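Local coordinates for perosamine synthetase (Caulobacter crescentus, PDB 3BN1), which catalyses the pyridoxal phosphate-dependent transfer of an amino group from L-glutamate to GDP-4-keto-6-deoxy-D-mannose, giving GDP-perosamine for the lipopolysaccharide O-antigen, at residues A[66-71]-A[211-216]; A[215-218]-A[224-227]; A[322-327]-A[331-336]. All blocks are in the same frame, centred on the assembly; numbering follows the deposited sequence.

Contact 1 (A[66-71]-A[211-216]). With ACT (acetate ion), chain E.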
loop_
_atom_site.group_PDB
_atom_site.type_symbol
_atom_site.label_atom_id
_atom_site.label_comp_id
_atom_site.label_asym_id
_atom_site.label_seq_id
_atom_site.Cartn_x
_atom_site.Cartn_y
_atom_site.Cartn_z
ATOM N N LEU A 66 4.827 9.311 0.357
ATOM C CA LEU A 66 4.682 10.637 -0.194
ATOM C C LEU A 66 3.237 11.114 -0.222
ATOM O O LEU A 66 2.913 12.218 0.201
ATOM C CB LEU A 66 5.231 10.613 -1.616
ATOM C CG LEU A 66 6.757 10.705 -1.640
ATOM C CD1 LEU A 66 7.332 10.384 -3.090
ATOM C CD2 LEU A 66 7.221 12.083 -1.160
ATOM N N HIS A 67 2.360 10.290 -0.790
ATOM C CA HIS A 67 0.944 10.635 -0.855
ATOM C C HIS A 67 0.438 10.985 0.542
ATOM O O HIS A 67 -0.179 12.033 0.746
ATOM C CB HIS A 67 0.063 9.481 -1.500
ATOM C CG HIS A 67 -1.405 9.825 -1.655
ATOM N ND1 HIS A 67 -2.407 8.874 -1.708
ATOM C CD2 HIS A 67 -2.028 11.026 -1.815
ATOM C CE1 HIS A 67 -3.584 9.478 -1.856
ATOM N NE2 HIS A 67 -3.378 10.785 -1.922
ATOM N N LEU A 68 0.690 10.089 1.490
ATOM C CA LEU A 68 0.222 10.325 2.823
ATOM C C LEU A 68 0.722 11.673 3.374
ATOM O O LEU A 68 -0.043 12.466 3.933
ATOM C CB LEU A 68 0.693 9.185 3.736
ATOM C CG LEU A 68 0.293 9.305 5.211
ATOM C CD1 LEU A 68 -1.260 9.313 5.323
ATOM C CD2 LEU A 68 0.859 8.093 5.912
ATOM N N ALA A 69 2.024 11.939 3.280
ATOM C CA ALA A 69 2.529 13.194 3.867
ATOM C C ALA A 69 1.893 14.443 3.210
ATOM O O ALA A 69 1.579 15.461 3.861
ATOM C CB ALA A 69 4.063 13.210 3.700
ATOM N N LEU A 70 1.710 14.410 1.886
ATOM C CA LEU A 70 1.137 15.584 1.210
ATOM C C LEU A 70 -0.292 15.799 1.705
ATOM O O LEU A 70 -0.749 16.912 1.968
ATOM C CB LEU A 70 1.043 15.319 -0.276
ATOM C CG LEU A 70 2.426 15.325 -0.912
ATOM C CD1 LEU A 70 2.425 14.776 -2.347
ATOM C CD2 LEU A 70 3.171 16.700 -0.808
ATOM N N VAL A 71 -1.036 14.700 1.760
ATOM C CA VAL A 71 -2.427 14.842 2.182
ATOM C C VAL A 71 -2.444 15.416 3.610
ATOM O O VAL A 71 -3.156 16.398 3.879
ATOM C CB VAL A 71 -3.190 13.527 2.077
ATOM C CG1 VAL A 71 -4.589 13.700 2.712
ATOM C CG2 VAL A 71 -3.347 13.089 0.560
ATOM N N LEU A 211 -3.433 9.186 11.633
ATOM C CA LEU A 211 -4.880 9.120 11.412
ATOM C C LEU A 211 -5.212 8.589 9.997
ATOM O O LEU A 211 -6.009 7.639 9.821
ATOM C CB LEU A 211 -5.504 10.508 11.586
ATOM C CG LEU A 211 -7.048 10.419 11.472
ATOM C CD1 LEU A 211 -7.735 9.515 12.484
ATOM C CD2 LEU A 211 -7.555 11.840 11.602
ATOM N N LEU A 212 -4.618 9.227 8.996
ATOM C CA LEU A 212 -4.848 8.821 7.574
ATOM C C LEU A 212 -4.298 7.459 7.218
ATOM O O LEU A 212 -4.900 6.706 6.467
ATOM C CB LEU A 212 -4.183 9.822 6.640
ATOM C CG LEU A 212 -4.829 11.220 6.644
ATOM C CD1 LEU A 212 -3.827 12.271 6.105
ATOM C CD2 LEU A 212 -6.140 11.211 5.764
ATOM N N ARG A 213 -3.144 7.149 7.768
ATOM C CA ARG A 213 -2.489 5.862 7.506
ATOM C C ARG A 213 -3.396 4.710 7.895
ATOM O O ARG A 213 -3.446 3.694 7.207
ATOM C CB ARG A 213 -1.195 5.764 8.315
ATOM C CG ARG A 213 -0.447 4.441 8.012
ATOM C CD ARG A 213 0.814 4.298 8.835
ATOM N NE ARG A 213 0.509 4.243 10.262
ATOM C CZ ARG A 213 1.422 4.103 11.234
ATOM N NH1 ARG A 213 2.746 3.951 11.008
ATOM N NH2 ARG A 213 0.998 4.122 12.488
ATOM N N GLY A 214 -4.062 4.883 9.033
ATOM C CA GLY A 214 -4.925 3.862 9.638
ATOM C C GLY A 214 -6.390 3.969 9.275
ATOM O O GLY A 214 -7.270 3.890 10.152
ATOM N N GLN A 215 -6.616 4.044 7.958
ATOM C CA GLN A 215 -7.951 4.089 7.370
ATOM C C GLN A 215 -8.779 5.239 7.882
ATOM O O GLN A 215 -9.983 5.180 7.753
ATOM C CB GLN A 215 -8.715 2.795 7.554
ATOM C CG GLN A 215 -8.020 1.578 6.895
ATOM C CD GLN A 215 -8.440 1.340 5.468
ATOM O OE1 GLN A 215 -8.769 2.299 4.769
ATOM N NE2 GLN A 215 -8.603 0.067 5.071
ATOM N N GLY A 216 -8.174 6.299 8.425
ATOM C CA GLY A 216 -9.005 7.435 8.886
ATOM C C GLY A 216 -9.842 7.105 10.171
ATOM O O GLY A 216 -10.755 7.856 10.522
HETATM C C ACT E . -8.752 -2.454 8.073
HETATM O O ACT E . -8.168 -2.328 6.956
HETATM O OXT ACT E . -8.424 -1.665 9.127
HETATM C CH3 ACT E . -9.862 -3.456 8.232
#
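Leu68 and Val71, one helical turn apart on helix 62-72, meet the last turn of helix 203-213 through Leu212 and Arg213. His67, on another side of its helix, bonds through ND1 to Tyr232 OH and sets its ring edge-to-face with Tyr97. Leu68 does most of the touching. Its CG stands anti to the backbone N (chi1 179°), which carries the two methyls across to the other helix. CD1 presses on Leu212 CB at 3.2 Å, tighter than ordinary van der Waals contact, and lies 3.8 Å from Arg213 N. The second branch, CD2, rests 3.9 Å from Arg213 CB. A forked leucine suits this place because its two methyls reach successive residues of the facing helix. Leu212 has its CG beside the backbone N, anti to the carbonyl carbon (chi1 -68°); its CD1 touches Leu68 CD1 and meets Val71 CG1 at 3.8 Å. Val71, branched at CB, offers a short, stiff surface. Arg213 gives only the start of its side chain to this packing; its guanidinium group leads away, where NH1 forms a salt bridge with Glu44 and a hydrogen bond to Ala58 O. The contact is almost wholly carbon against carbon, and no hydrogen bond joins the segments. Beyond Gly214, where the helical backbone ends, Gln215 NE2 donates to Thr63 OG1 of the second subunit and to O of an acetate, probably from the crystallisation liquor, 3.1 Å away. Elsewhere around helix 62-72, Leu66 and Leu70 pack on Ser94 of helix 90-98, while Leu66 and Ala69 lie against Ile157 of the central-sheet strand 155-159.

Contact 2 (A[215-218]-A[224-227]). With ACT (acetate ion), chain E.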
loop_
_atom_site.group_PDB
_atom_site.type_symbol
_atom_site.label_atom_id
_atom_site.label_comp_id
_atom_site.label_asym_id
_atom_site.label_seq_id
_atom_site.Cartn_x
_atom_site.Cartn_y
_atom_site.Cartn_z
ATOM N N GLN A 215 -6.616 4.044 7.958
ATOM C CA GLN A 215 -7.951 4.089 7.370
ATOM C C GLN A 215 -8.779 5.239 7.882
ATOM O O GLN A 215 -9.983 5.180 7.753
ATOM C CB GLN A 215 -8.715 2.795 7.554
ATOM C CG GLN A 215 -8.020 1.578 6.895
ATOM C CD GLN A 215 -8.440 1.340 5.468
ATOM O OE1 GLN A 215 -8.769 2.299 4.769
ATOM N NE2 GLN A 215 -8.603 0.067 5.071
ATOM N N GLY A 216 -8.174 6.299 8.425
ATOM C CA GLY A 216 -9.005 7.435 8.886
ATOM C C GLY A 216 -9.842 7.105 10.171
ATOM O O GLY A 216 -10.755 7.856 10.522
ATOM N N MET A 217 -9.480 6.044 10.915
ATOM C CA MET A 217 -10.220 5.678 12.150
ATOM C C MET A 217 -9.714 6.389 13.373
ATOM O O MET A 217 -8.529 6.531 13.607
ATOM C CB MET A 217 -10.164 4.176 12.412
ATOM C CG MET A 217 -11.089 3.708 13.499
ATOM S SD MET A 217 -11.089 1.916 13.726
ATOM C CE MET A 217 -9.619 1.741 14.685
ATOM N N ASP A 218 -10.630 6.813 14.202
ATOM C CA ASP A 218 -10.198 7.588 15.342
ATOM C C ASP A 218 -9.406 6.730 16.302
ATOM O O ASP A 218 -9.919 5.726 16.780
ATOM C CB ASP A 218 -11.498 8.137 15.980
ATOM C CG ASP A 218 -11.266 9.052 17.159
ATOM O OD1 ASP A 218 -10.170 9.031 17.738
ATOM O OD2 ASP A 218 -12.213 9.778 17.506
ATOM N N TRP A 224 -15.071 4.238 14.467
ATOM C CA TRP A 224 -15.475 5.587 14.099
ATOM C C TRP A 224 -14.429 6.232 13.173
ATOM O O TRP A 224 -13.227 6.140 13.383
ATOM C CB TRP A 224 -15.765 6.450 15.313
ATOM C CG TRP A 224 -16.579 7.642 14.931
ATOM C CD1 TRP A 224 -16.100 8.908 14.734
ATOM C CD2 TRP A 224 -17.994 7.684 14.608
ATOM N NE1 TRP A 224 -17.143 9.735 14.399
ATOM C CE2 TRP A 224 -18.310 9.012 14.317
ATOM C CE3 TRP A 224 -19.009 6.729 14.546
ATOM C CZ2 TRP A 224 -19.615 9.414 13.988
ATOM C CZ3 TRP A 224 -20.296 7.130 14.248
ATOM C CH2 TRP A 224 -20.583 8.451 13.939
ATOM N N PHE A 225 -14.940 6.833 12.116
ATOM C CA PHE A 225 -14.117 7.347 11.020
ATOM C C PHE A 225 -14.503 8.804 10.776
ATOM O O PHE A 225 -15.448 9.126 10.082
ATOM C CB PHE A 225 -14.404 6.507 9.765
ATOM C CG PHE A 225 -13.925 5.085 9.911
ATOM C CD1 PHE A 225 -12.610 4.739 9.594
ATOM C CD2 PHE A 225 -14.757 4.112 10.442
ATOM C CE1 PHE A 225 -12.140 3.447 9.787
ATOM C CE2 PHE A 225 -14.307 2.827 10.645
ATOM C CZ PHE A 225 -12.987 2.488 10.349
ATOM N N PRO A 226 -13.720 9.680 11.369
ATOM C CA PRO A 226 -13.930 11.109 11.243
ATOM C C PRO A 226 -13.511 11.621 9.853
ATOM O O PRO A 226 -13.979 12.676 9.418
ATOM C CB PRO A 226 -12.990 11.659 12.316
ATOM C CG PRO A 226 -11.959 10.476 12.600
ATOM C CD PRO A 226 -12.893 9.312 12.531
ATOM N N ILE A 227 -12.642 10.921 9.128
ATOM C CA ILE A 227 -12.248 11.460 7.825
ATOM C C ILE A 227 -12.028 10.312 6.847
ATOM O O ILE A 227 -12.025 9.131 7.245
ATOM C CB ILE A 227 -10.864 12.105 7.902
ATOM C CG1 ILE A 227 -9.912 11.089 8.506
ATOM C CG2 ILE A 227 -10.861 13.367 8.699
ATOM C CD1 ILE A 227 -8.524 11.604 8.560
HETATM C C ACT E . -8.752 -2.454 8.073
HETATM O O ACT E . -8.168 -2.328 6.956
HETATM O OXT ACT E . -8.424 -1.665 9.127
HETATM C CH3 ACT E . -9.862 -3.456 8.232
HETATM O O HOH W 1 -11.835 6.724 6.232
#
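Met217 and Phe225 bring their CA atoms to 4.4 Å where the two segments pass each other. A nearly straight hydrogen bond from Asp218 N to Trp224 O (2.8 Å) pins the backbones together. Gly216, without a side chain, suits its place close to Ile227, which it takes up at positive phi; its carbonyl O accepts a CA-H...O contact from Phe225 CA and lies 3.3 Å from Pro226 CD. A water donates to both Gln215 O and Ile227 O, bridging the carbonyls. Met217 extends with CG anti to its backbone N (chi1 -170°), laying the chain across the Phe225 ring. CG sits over one face, offset toward the rim and 4.1 Å from the centroid, a CH-pi contact; SD follows at 4.7 Å from that centroid, in an oblique Met-aromatic approach. An unbranched, flexible methionine can follow the ring in this way. At the ring edge, near its plane, Gln215 O lies 3.2 Å from Phe225 CD1. Asp218 CB packs on Pro226 CD, while its OD1 accepts from Asn220 N. In the second subunit, Ile89 packs on Phe225 and His321 meets the Trp224 ring. The segments close the base of a short excursion, 219-223, within the long loop between helices 203-213 and 236-247; this region reaches the partner subunit, as befits the homodimer of a DegT/DnrJ/EryC1-family aminotransferase.

Contact 3 (A[322-327]-A[331-336])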
loop_
_atom_site.group_PDB
_atom_site.type_symbol
_atom_site.label_atom_id
_atom_site.label_comp_id
_atom_site.label_asym_id
_atom_site.label_seq_id
_atom_site.Cartn_x
_atom_site.Cartn_y
_atom_site.Cartn_z
ATOM N N PRO A 322 13.429 12.560 -17.508
ATOM C CA PRO A 322 12.755 13.721 -16.958
ATOM C C PRO A 322 11.225 13.530 -17.114
ATOM O O PRO A 322 10.745 13.048 -18.143
ATOM C CB PRO A 322 13.285 14.858 -17.839
ATOM C CG PRO A 322 14.682 14.459 -18.193
ATOM C CD PRO A 322 14.568 12.943 -18.382
ATOM N N MET A 323 10.467 13.974 -16.127
ATOM C CA MET A 323 9.009 13.793 -16.192
ATOM C C MET A 323 8.413 14.348 -17.467
ATOM O O MET A 323 7.467 13.814 -18.037
ATOM C CB MET A 323 8.337 14.675 -15.125
ATOM C CG MET A 323 8.743 14.302 -13.698
ATOM S SD MET A 323 8.188 12.674 -13.144
ATOM C CE MET A 323 9.515 11.538 -14.049
ATOM N N HIS A 324 8.837 15.564 -17.766
ATOM C CA HIS A 324 8.225 16.303 -18.863
ATOM C C HIS A 324 8.443 15.616 -20.202
ATOM O O HIS A 324 7.966 16.087 -21.232
ATOM C CB HIS A 324 8.665 17.845 -18.829
ATOM C CG HIS A 324 10.081 18.089 -19.257
ATOM N ND1 HIS A 324 11.156 17.667 -18.500
ATOM C CD2 HIS A 324 10.609 18.603 -20.402
ATOM C CE1 HIS A 324 12.282 17.945 -19.139
ATOM N NE2 HIS A 324 11.979 18.511 -20.300
ATOM N N ILE A 325 9.233 14.544 -20.227
ATOM C CA ILE A 325 9.448 13.937 -21.538
ATOM C C ILE A 325 8.654 12.653 -21.587
ATOM O O ILE A 325 8.709 11.960 -22.579
ATOM C CB ILE A 325 10.905 13.663 -21.988
ATOM C CG1 ILE A 325 11.515 12.514 -21.194
ATOM C CG2 ILE A 325 11.774 14.861 -21.782
ATOM C CD1 ILE A 325 12.909 11.991 -21.752
ATOM N N MET A 326 7.910 12.332 -20.539
ATOM C CA MET A 326 7.110 11.125 -20.622
ATOM C C MET A 326 5.637 11.498 -20.718
ATOM O O MET A 326 5.288 12.566 -20.263
ATOM C CB MET A 326 7.417 10.169 -19.474
ATOM C CG MET A 326 8.809 9.597 -19.582
ATOM S SD MET A 326 9.118 8.423 -18.322
ATOM C CE MET A 326 9.105 9.414 -16.845
ATOM N N PRO A 327 4.775 10.625 -21.265
ATOM C CA PRO A 327 3.375 10.976 -21.475
ATOM C C PRO A 327 2.615 11.619 -20.327
ATOM O O PRO A 327 1.897 12.603 -20.499
ATOM C CB PRO A 327 2.744 9.642 -21.855
ATOM C CG PRO A 327 3.870 8.918 -22.572
ATOM C CD PRO A 327 5.129 9.346 -21.908
ATOM N N HIS A 331 2.770 17.549 -20.557
ATOM C CA HIS A 331 2.020 18.791 -20.521
ATOM C C HIS A 331 2.619 19.836 -19.544
ATOM O O HIS A 331 2.225 21.010 -19.522
ATOM C CB HIS A 331 0.545 18.448 -20.178
ATOM C CG HIS A 331 0.323 17.956 -18.787
ATOM N ND1 HIS A 331 0.550 16.653 -18.412
ATOM C CD2 HIS A 331 -0.150 18.588 -17.684
ATOM C CE1 HIS A 331 0.213 16.495 -17.143
ATOM N NE2 HIS A 331 -0.190 17.661 -16.671
ATOM N N LEU A 332 3.611 19.438 -18.756
ATOM C CA LEU A 332 4.161 20.373 -17.810
ATOM C C LEU A 332 5.526 20.775 -18.321
ATOM O O LEU A 332 6.294 21.394 -17.567
ATOM C CB LEU A 332 4.341 19.677 -16.467
ATOM C CG LEU A 332 3.088 19.084 -15.847
ATOM C CD1 LEU A 332 3.601 18.475 -14.546
ATOM C CD2 LEU A 332 2.105 20.219 -15.616
ATOM N N ALA A 333 5.840 20.398 -19.561
ATOM C CA ALA A 333 7.119 20.788 -20.087
ATOM C C ALA A 333 7.266 22.306 -20.115
ATOM O O ALA A 333 6.268 23.030 -20.252
ATOM C CB ALA A 333 7.331 20.245 -21.481
ATOM N N THR A 334 8.505 22.770 -19.911
ATOM C CA THR A 334 8.900 24.165 -20.063
ATOM C C THR A 334 10.209 24.275 -20.820
ATOM O O THR A 334 10.901 23.273 -21.033
ATOM C CB THR A 334 8.908 25.017 -18.795
ATOM O OG1 THR A 334 10.141 24.793 -18.115
ATOM C CG2 THR A 334 7.751 24.572 -17.913
ATOM N N ASP A 335 10.547 25.474 -21.283
ATOM C CA ASP A 335 11.827 25.617 -21.978
ATOM C C ASP A 335 13.028 25.808 -20.983
ATOM O O ASP A 335 14.163 26.121 -21.350
ATOM C CB ASP A 335 11.726 26.656 -23.097
ATOM C CG ASP A 335 11.388 28.052 -22.603
ATOM O OD1 ASP A 335 11.893 28.404 -21.520
ATOM O OD2 ASP A 335 10.662 28.807 -23.302
ATOM N N ASP A 336 12.795 25.594 -19.693
ATOM C CA ASP A 336 13.862 25.794 -18.710
ATOM C C ASP A 336 14.045 24.555 -17.875
ATOM O O ASP A 336 14.175 24.598 -16.626
ATOM C CB ASP A 336 13.534 26.950 -17.771
ATOM C CG ASP A 336 14.798 27.532 -17.101
ATOM O OD1 ASP A 336 15.897 27.225 -17.582
ATOM O OD2 ASP A 336 14.766 28.281 -16.096
HETATM O O HOH W 2 0.693 14.951 -20.545
#
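His324, in the middle of the short 3-10 segment 323-325, meets Ala333 of the returning chain, their CA atoms 4.8 Å apart. From the imidazole's root outward, His324 CB comes first: it lies 3.6 Å from Ala333 CA and 3.8 Å from Ala333 CB. The first torsion (chi1 73°) places CG between the backbone N and the carbonyl carbon, and CG stays 4.1 Å from Ala333 CB. On the ring, CD2 carries the contact on, 3.8 Å from Ala333 CB, so that the methyl lies at the imidazole edge, near the ring plane. Ile325 CG2, from the histidine's own segment, lies over one face. Both nitrogens find partners beyond these segments: ND1 is bonded to Ser85 OG and NE2 to Glu341 OE2, which together fix the ring's rotation. Alanine suits the facing position because its single methyl fits close to this edge. A second link runs through a water that donates to Pro327 O and is hydrogen-bonded to His331 ND1, its O 2.7 Å from ND1. Farther along, Thr334 OG1 accepts from Asp336 N at 3.2 Å, forming an ST turn just before the helix 338-346. The chemistry is therefore divided within one residue: the carbon side of His324 packs on alanine, while its nitrogens tie this loop to Ser85 and the helix 338-346. The nearby Glu341 carboxylate would probably favour a proton on NE2.

How the contacts relate
Contacts 1 and 2 are neighbours, their centres 11 Å apart. They share Gln215 and Gly216, and Leu211 and Leu212 at the end of the helix 203-213 pack on Ile227. Contact 1, nearest the chain centre and with two of its four touching residues buried, joins two helices beside the central sheet chiefly by aliphatic packing. Contact 2, farthest out at about 30 Å from that centre, combines backbone bonding, a bridging water and an aromatic ring. Contact 3, the smallest interface, is a surface loop in which His324 is buried. All three reach the second subunit, contact 1 only through Gln215; across the dimer Trp224 packs on Met326 and Pro226 on Pro327.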